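Local structure of D-alanyl transferase DltD (6O93) at residues 100-105 against 291-296; 271-276 against 317-322; 123-128 against 187-192. The protein probably takes part in the D-alanylation of lipoteichoic acid in the Gram-positive cell wall, as a membrane-anchored D-alanyl transferase of the SGNH-hydrolase clan. All blocks are in the same frame, centred on the assembly; numbering follows the deposited sequence.

Interaction 1. Residues 100-105 against 291-296. With NA (sodium ion), chain K.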
# COMPACT_ATOMS: atom_id res chain seq x y z
N VAL A 100 0.90 -0.99 8.76
CA VAL A 100 0.72 0.39 8.31
C VAL A 100 0.17 0.33 6.89
O VAL A 100 0.67 -0.43 6.06
CB VAL A 100 2.03 1.19 8.38
CG1 VAL A 100 1.82 2.61 7.86
CG2 VAL A 100 2.56 1.22 9.80
N PHE A 101 -0.85 1.13 6.62
CA PHE A 101 -1.53 1.14 5.32
C PHE A 101 -1.55 2.57 4.81
O PHE A 101 -2.21 3.44 5.40
CB PHE A 101 -2.94 0.58 5.44
CG PHE A 101 -3.55 0.17 4.12
CD1 PHE A 101 -4.04 1.13 3.24
CD2 PHE A 101 -3.63 -1.16 3.76
CE1 PHE A 101 -4.59 0.76 2.03
CE2 PHE A 101 -4.18 -1.54 2.55
CZ PHE A 101 -4.67 -0.57 1.68
N ILE A 102 -0.84 2.83 3.72
CA ILE A 102 -0.73 4.17 3.16
C ILE A 102 -1.71 4.27 1.99
O ILE A 102 -1.51 3.66 0.94
CB ILE A 102 0.70 4.49 2.72
CG1 ILE A 102 1.62 4.48 3.94
CG2 ILE A 102 0.75 5.84 2.01
CD1 ILE A 102 3.08 4.60 3.62
N LEU A 103 -2.78 5.02 2.19
CA LEU A 103 -3.75 5.26 1.13
C LEU A 103 -3.22 6.29 0.15
O LEU A 103 -2.43 7.17 0.50
CB LEU A 103 -5.08 5.73 1.72
CG LEU A 103 -5.95 4.64 2.35
CD1 LEU A 103 -6.81 5.21 3.46
CD2 LEU A 103 -6.82 3.98 1.28
N SER A 104 -3.64 6.15 -1.11
CA SER A 104 -3.37 7.15 -2.13
C SER A 104 -4.71 7.62 -2.69
O SER A 104 -5.46 6.80 -3.23
CB SER A 104 -2.49 6.59 -3.24
OG SER A 104 -1.17 6.34 -2.79
N PRO A 105 -5.06 8.91 -2.57
CA PRO A 105 -6.31 9.37 -3.19
C PRO A 105 -6.39 9.03 -4.66
O PRO A 105 -7.49 8.80 -5.19
CB PRO A 105 -6.28 10.88 -2.96
CG PRO A 105 -5.38 11.08 -1.80
CD PRO A 105 -4.34 10.01 -1.90
N LEU A 291 -2.44 1.27 11.33
CA LEU A 291 -2.40 2.72 11.22
C LEU A 291 -2.56 3.09 9.75
O LEU A 291 -1.74 2.69 8.91
CB LEU A 291 -1.09 3.28 11.78
CG LEU A 291 -0.85 4.77 11.54
CD1 LEU A 291 -1.92 5.62 12.21
CD2 LEU A 291 0.53 5.15 12.02
N PHE A 292 -3.61 3.85 9.44
CA PHE A 292 -3.87 4.30 8.08
C PHE A 292 -3.36 5.72 7.90
O PHE A 292 -3.55 6.58 8.76
CB PHE A 292 -5.37 4.24 7.77
CG PHE A 292 -5.94 2.85 7.80
CD1 PHE A 292 -6.40 2.30 8.98
CD2 PHE A 292 -5.99 2.09 6.64
CE1 PHE A 292 -6.91 1.01 9.00
CE2 PHE A 292 -6.50 0.80 6.66
CZ PHE A 292 -6.96 0.26 7.84
N VAL A 293 -2.71 5.96 6.76
CA VAL A 293 -2.11 7.25 6.45
C VAL A 293 -2.75 7.79 5.18
O VAL A 293 -2.89 7.06 4.19
CB VAL A 293 -0.58 7.14 6.27
CG1 VAL A 293 0.03 8.50 5.95
CG2 VAL A 293 0.05 6.54 7.52
N ILE A 294 -3.15 9.06 5.21
CA ILE A 294 -3.71 9.74 4.04
C ILE A 294 -2.79 10.92 3.73
O ILE A 294 -2.67 11.84 4.54
CB ILE A 294 -5.15 10.23 4.27
CG1 ILE A 294 -6.05 9.07 4.69
CG2 ILE A 294 -5.69 10.89 3.00
CD1 ILE A 294 -7.46 9.49 5.04
N PRO A 295 -2.13 10.94 2.58
CA PRO A 295 -1.22 12.04 2.27
C PRO A 295 -1.96 13.20 1.63
O PRO A 295 -3.11 13.05 1.20
CB PRO A 295 -0.23 11.41 1.28
CG PRO A 295 -1.08 10.44 0.53
CD PRO A 295 -2.10 9.91 1.52
N PRO A 296 -1.33 14.37 1.55
CA PRO A 296 -1.93 15.47 0.78
C PRO A 296 -1.39 15.52 -0.64
O PRO A 296 -0.59 14.68 -1.04
CB PRO A 296 -1.51 16.71 1.58
CG PRO A 296 -0.15 16.32 2.12
CD PRO A 296 -0.18 14.82 2.34
NA NA K . 1.15 6.53 -4.56
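Strands 100-102 and 291-294 run parallel, with axes 4.7 Å apart at closest and a 19° angle between their directions. Three backbone hydrogen bonds join them: Phe101 N to Leu291 O, Val293 N to Phe101 O, and Leu103 N to Val293 O, each 2.9 Å. Ile102 and Val293 stand next to each other on one face, with Ile102 CG1 4.2 Å from Val293 CB. Helix 352-367 covers this face, with Trp355 on Ile102 and Val358 on Val293. These are neighbouring inner strands of the five-stranded parallel sheet, whose strand order 2-1-3-4-5 and flanking helices fit the alpha/beta fold of SGNH hydrolases. On the other face Phe292 CD2 packs 3.6 Å from Phe101 CB. Phe101 has CG anti to the backbone N (chi1 -163°), which carries its ring away from strand 291-294. The two ring planes meet obliquely at 44°. Just after strand 100-102, Leu103 CD1 rests on Ile294 CG1 at the end of strand 291-294. Further on, the Pro105 and Pro295 rings pass with their CD atoms 4.1 Å apart. Ser104 turns from strand 291-294, and its OG binds the sodium ion at 2.9 Å, together with Ser46 and Glu48.

Interaction 2. Residues 271-276 against 317-322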
# COMPACT_ATOMS: atom_id res chain seq x y z
N PRO A 271 -14.72 2.02 -7.80
CA PRO A 271 -14.69 0.64 -7.27
C PRO A 271 -13.60 0.43 -6.24
O PRO A 271 -13.65 -0.57 -5.51
CB PRO A 271 -14.45 -0.21 -8.53
CG PRO A 271 -14.87 0.65 -9.67
CD PRO A 271 -14.57 2.05 -9.26
N GLU A 272 -12.62 1.33 -6.15
CA GLU A 272 -11.54 1.17 -5.18
C GLU A 272 -12.07 1.20 -3.76
O GLU A 272 -11.46 0.61 -2.86
CB GLU A 272 -10.48 2.25 -5.39
CG GLU A 272 -9.27 2.15 -4.47
CD GLU A 272 -8.38 0.97 -4.78
OE1 GLU A 272 -8.51 0.39 -5.88
OE2 GLU A 272 -7.55 0.61 -3.92
N TYR A 273 -13.19 1.89 -3.52
CA TYR A 273 -13.80 1.87 -2.19
C TYR A 273 -14.23 0.46 -1.82
O TYR A 273 -14.11 0.05 -0.66
CB TYR A 273 -14.98 2.83 -2.13
CG TYR A 273 -14.57 4.28 -2.22
CD1 TYR A 273 -13.99 4.92 -1.13
CD2 TYR A 273 -14.76 5.00 -3.39
CE1 TYR A 273 -13.60 6.24 -1.21
CE2 TYR A 273 -14.38 6.33 -3.48
CZ TYR A 273 -13.80 6.94 -2.38
OH TYR A 273 -13.41 8.25 -2.46
N GLY A 274 -14.73 -0.30 -2.80
CA GLY A 274 -15.03 -1.71 -2.55
C GLY A 274 -13.77 -2.55 -2.40
O GLY A 274 -13.70 -3.41 -1.52
N ASP A 275 -12.77 -2.32 -3.26
CA ASP A 275 -11.52 -3.06 -3.14
C ASP A 275 -10.83 -2.74 -1.82
O ASP A 275 -10.21 -3.61 -1.20
CB ASP A 275 -10.60 -2.73 -4.31
CG ASP A 275 -11.18 -3.16 -5.64
OD1 ASP A 275 -12.23 -3.84 -5.65
OD2 ASP A 275 -10.59 -2.82 -6.68
N PHE A 276 -10.92 -1.48 -1.38
CA PHE A 276 -10.39 -1.10 -0.07
C PHE A 276 -11.11 -1.85 1.04
O PHE A 276 -10.48 -2.29 2.01
CB PHE A 276 -10.53 0.41 0.11
CG PHE A 276 -10.00 0.91 1.42
CD1 PHE A 276 -8.72 0.59 1.84
CD2 PHE A 276 -10.78 1.73 2.22
CE1 PHE A 276 -8.23 1.06 3.04
CE2 PHE A 276 -10.29 2.21 3.42
CZ PHE A 276 -9.02 1.88 3.83
N ARG A 317 -12.93 12.46 3.88
CA ARG A 317 -14.10 12.26 4.73
C ARG A 317 -14.75 10.91 4.44
O ARG A 317 -15.21 10.23 5.37
CB ARG A 317 -15.11 13.39 4.52
CG ARG A 317 -16.30 13.32 5.46
CD ARG A 317 -17.42 14.27 5.03
NE ARG A 317 -17.05 15.67 5.20
CZ ARG A 317 -17.83 16.69 4.85
NH1 ARG A 317 -17.41 17.93 5.04
NH2 ARG A 317 -19.02 16.47 4.30
N LYS A 318 -14.80 10.51 3.17
CA LYS A 318 -15.41 9.23 2.83
C LYS A 318 -14.58 8.07 3.35
O LYS A 318 -15.13 7.11 3.91
CB LYS A 318 -15.57 9.12 1.31
CG LYS A 318 -16.36 7.91 0.86
CD LYS A 318 -16.75 8.02 -0.61
CE LYS A 318 -17.51 6.79 -1.08
NZ LYS A 318 -17.94 6.93 -2.50
N LEU A 319 -13.26 8.14 3.18
CA LEU A 319 -12.39 7.08 3.66
C LEU A 319 -12.44 6.98 5.18
O LEU A 319 -12.55 5.88 5.74
CB LEU A 319 -10.96 7.33 3.19
CG LEU A 319 -10.76 7.27 1.67
CD1 LEU A 319 -9.38 7.78 1.30
CD2 LEU A 319 -10.97 5.86 1.16
N LYS A 320 -12.35 8.12 5.87
CA LYS A 320 -12.34 8.08 7.33
C LYS A 320 -13.68 7.60 7.88
O LYS A 320 -13.72 7.01 8.97
CB LYS A 320 -11.98 9.45 7.90
CG LYS A 320 -10.53 9.84 7.64
CD LYS A 320 -10.09 11.01 8.51
CE LYS A 320 -10.83 12.29 8.16
NZ LYS A 320 -10.31 13.45 8.94
N TYR A 321 -14.78 7.83 7.16
CA TYR A 321 -16.05 7.26 7.58
C TYR A 321 -16.03 5.74 7.46
O TYR A 321 -16.40 5.02 8.40
CB TYR A 321 -17.20 7.83 6.75
CG TYR A 321 -18.55 7.32 7.20
CD1 TYR A 321 -19.22 7.92 8.26
CD2 TYR A 321 -19.16 6.24 6.57
CE1 TYR A 321 -20.45 7.46 8.68
CE2 TYR A 321 -20.39 5.77 6.99
CZ TYR A 321 -21.03 6.38 8.04
OH TYR A 321 -22.26 5.93 8.46
N GLN A 322 -15.59 5.23 6.31
CA GLN A 322 -15.51 3.78 6.11
C GLN A 322 -14.61 3.13 7.16
O GLN A 322 -14.90 2.03 7.64
CB GLN A 322 -15.01 3.49 4.70
CG GLN A 322 -15.00 2.02 4.31
CD GLN A 322 -14.72 1.82 2.83
OE1 GLN A 322 -14.68 2.78 2.06
NE2 GLN A 322 -14.53 0.57 2.42
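Helix segments 272-276 and 317-322 lie 11.7 Å apart at closest, with 28° between their directions, so long side chains bridge the gap. Tyr273 meets three residues of the second helix. The Lys318 chain, extended beyond CG, crosses one face of the Tyr273 ring. Lys318 CE sits 3.7 Å from the centroid of the Tyr273 ring, almost on the normal, in a CH-pi contact. Lys318 NZ lies 4.0 Å from the same centroid of Tyr273, a cation-pi contact. Leu319 CD2 reaches Tyr273 CE1 at 3.6 Å and also packs obliquely on the Phe276 ring. Gln322 extends with CG anti to the backbone N (chi1 -175°). This brings its NE2 to Tyr273 O at 3.2 Å in a nearly straight hydrogen bond of 175°, with the acceptor in the amide plane. Gln322 OE1 lies at the Tyr273 ring edge and accepts a hydrogen bond from Trp387 NE1. Lys318 NZ also hydrogen-bonds to the carbonyls of Trp387, Arg268 and Gln390. The contact joins helix 272-285, which precedes strand 289-294, to helix 309-324, which precedes strand 331-333, in the alpha/beta fold. The Lys318 ammonium, in a buried side chain, has three carbonyl partners and a ring face, which probably offsets the cost of burying its charge.

Interaction 3. Residues 123-128 against 187-192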
# COMPACT_ATOMS: atom_id res chain seq x y z
N SER A 123 -0.77 -12.16 -8.48
CA SER A 123 -0.04 -13.30 -7.93
C SER A 123 -0.90 -14.55 -8.10
O SER A 123 -1.90 -14.72 -7.40
CB SER A 123 0.30 -13.08 -6.46
OG SER A 123 0.92 -14.22 -5.90
N GLN A 124 -0.51 -15.42 -9.03
CA GLN A 124 -1.21 -16.69 -9.18
C GLN A 124 -1.01 -17.57 -7.95
O GLN A 124 -1.93 -18.28 -7.53
CB GLN A 124 -0.74 -17.41 -10.44
CG GLN A 124 -1.58 -18.62 -10.80
CD GLN A 124 -1.13 -19.28 -12.10
OE1 GLN A 124 -0.08 -19.92 -12.15
NE2 GLN A 124 -1.93 -19.11 -13.14
N LEU A 125 0.19 -17.53 -7.36
CA LEU A 125 0.44 -18.25 -6.11
C LEU A 125 -0.60 -17.90 -5.06
O LEU A 125 -1.30 -18.78 -4.54
CB LEU A 125 1.85 -17.91 -5.61
CG LEU A 125 2.22 -18.41 -4.21
CD1 LEU A 125 2.22 -19.93 -4.16
CD2 LEU A 125 3.57 -17.86 -3.78
N GLN A 126 -0.71 -16.62 -4.72
CA GLN A 126 -1.60 -16.20 -3.64
C GLN A 126 -3.06 -16.44 -3.99
O GLN A 126 -3.86 -16.84 -3.13
CB GLN A 126 -1.35 -14.73 -3.31
CG GLN A 126 0.08 -14.44 -2.86
CD GLN A 126 0.39 -12.96 -2.76
OE1 GLN A 126 -0.47 -12.11 -3.02
NE2 GLN A 126 1.62 -12.63 -2.38
N THR A 127 -3.43 -16.22 -5.25
CA THR A 127 -4.81 -16.44 -5.67
C THR A 127 -5.17 -17.93 -5.61
O THR A 127 -6.23 -18.30 -5.10
CB THR A 127 -5.03 -15.89 -7.08
OG1 THR A 127 -4.69 -14.50 -7.09
CG2 THR A 127 -6.48 -16.05 -7.51
N TYR A 128 -4.30 -18.79 -6.14
CA TYR A 128 -4.55 -20.23 -6.08
C TYR A 128 -4.54 -20.73 -4.64
O TYR A 128 -5.37 -21.58 -4.27
CB TYR A 128 -3.51 -20.98 -6.91
CG TYR A 128 -3.79 -21.04 -8.40
CD1 TYR A 128 -4.69 -20.17 -9.00
CD2 TYR A 128 -3.17 -21.99 -9.19
CE1 TYR A 128 -4.94 -20.24 -10.36
CE2 TYR A 128 -3.42 -22.07 -10.55
CZ TYR A 128 -4.30 -21.19 -11.13
OH TYR A 128 -4.55 -21.28 -12.48
N PHE A 187 4.08 -26.32 -8.23
CA PHE A 187 5.03 -25.59 -9.05
C PHE A 187 5.21 -24.16 -8.55
O PHE A 187 6.34 -23.66 -8.48
CB PHE A 187 4.57 -25.58 -10.51
CG PHE A 187 4.53 -26.94 -11.13
CD1 PHE A 187 5.65 -27.47 -11.74
CD2 PHE A 187 3.36 -27.68 -11.13
CE1 PHE A 187 5.61 -28.72 -12.32
CE2 PHE A 187 3.31 -28.93 -11.70
CZ PHE A 187 4.44 -29.46 -12.30
N LEU A 188 4.11 -23.49 -8.19
CA LEU A 188 4.19 -22.08 -7.81
C LEU A 188 5.01 -21.89 -6.55
O LEU A 188 5.76 -20.92 -6.43
CB LEU A 188 2.78 -21.52 -7.63
CG LEU A 188 1.94 -21.44 -8.90
CD1 LEU A 188 0.47 -21.19 -8.57
CD2 LEU A 188 2.46 -20.36 -9.83
N ASN A 189 4.88 -22.80 -5.58
CA ASN A 189 5.67 -22.70 -4.36
C ASN A 189 7.14 -22.99 -4.62
O ASN A 189 8.02 -22.34 -4.05
CB ASN A 189 5.13 -23.65 -3.29
CG ASN A 189 3.92 -23.09 -2.57
OD1 ASN A 189 3.91 -21.92 -2.18
ND2 ASN A 189 2.90 -23.91 -2.39
N ARG A 190 7.43 -23.96 -5.49
CA ARG A 190 8.82 -24.22 -5.86
C ARG A 190 9.42 -23.01 -6.57
O ARG A 190 10.58 -22.64 -6.31
CB ARG A 190 8.89 -25.46 -6.75
CG ARG A 190 10.30 -25.85 -7.18
CD ARG A 190 11.22 -26.07 -5.99
NE ARG A 190 12.51 -26.63 -6.40
CZ ARG A 190 13.58 -26.69 -5.61
NH1 ARG A 190 13.53 -26.23 -4.37
NH2 ARG A 190 14.71 -27.22 -6.08
N GLU A 191 8.66 -22.37 -7.45
CA GLU A 191 9.16 -21.19 -8.15
C GLU A 191 9.32 -20.01 -7.20
O GLU A 191 10.21 -19.18 -7.40
CB GLU A 191 8.22 -20.84 -9.30
CG GLU A 191 8.29 -21.85 -10.44
CD GLU A 191 7.21 -21.66 -11.49
OE1 GLU A 191 6.21 -20.98 -11.21
OE2 GLU A 191 7.36 -22.21 -12.60
N ASP A 192 8.49 -19.93 -6.16
CA ASP A 192 8.69 -18.93 -5.12
C ASP A 192 10.04 -19.12 -4.44
O ASP A 192 10.81 -18.17 -4.27
CB ASP A 192 7.55 -19.00 -4.10
CG ASP A 192 7.55 -17.84 -3.12
OD1 ASP A 192 8.20 -16.81 -3.41
OD2 ASP A 192 6.91 -17.96 -2.06
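Ser123 O takes two hydrogen bonds from Thr127, from OG1 at 2.8 Å and from the backbone N at 3.0 Å, and the two donors approach from opposite faces of its carbonyl plane. Ser123 is also the N-cap of helix 124-132. Its OG accepts from Gln126 N at 3.1 Å, with an angle of 168°, and also hydrogen-bonds to Lys26 O. The helix start thus held meets helix 175-195 at 139° between the short segments, with axes 9.9 Å apart at closest. Leu125 and Leu188 carry the contact and lie alongside each other, pointing opposite ways. Leu125 CD1 lies 3.9 Å from Leu188 CB, while Leu188 CD1 reaches back to Leu125 CA. This joins two helices at the periphery of the fold, well away from the central sheet. Leu188 CD1 also touches Tyr128 CD2 at 3.8 Å, approaching the ring obliquely. One face of that ring is covered by Gln124 CG, 3.6 Å above its centre, and Tyr128 OH hydrogen-bonds to Asp157. Gln124 lies across Leu188, and its OE1 meets Leu188 CD2. With CG anti to the backbone N (chi1 171°), Leu125 turns one methyl to each of two polar groups: CD1 touches Asn189 OD1 and CD2 faces Asp192 OD2. This carboxylate oxygen accepts hydrogen bonds from the backbone N atoms of Asn28 and Val29.

In the fold
Interactions 1 and 2 are buried and adjoin each other, with centres about 12 Å apart. Helix 272-285 leads directly into strand 289-294, so the two contacts share one helix-strand unit. Phe276 of interaction 2 packs on Phe101, Leu103 and Phe292 of interaction 1, and Lys320 touches Ile294. Interaction 3 is partly buried and lies nearer the surface, its centre about 29 Å from each of the other centres, and it touches neither. In sequence it is nested inside the loop that interaction 1 closes. The chemistry follows position: backbone bonds join the central strands, long polar and aromatic side chains bridge the gap between the helices beside them, and the outer helices meet mainly through two leucines without a hydrogen bond between the segments.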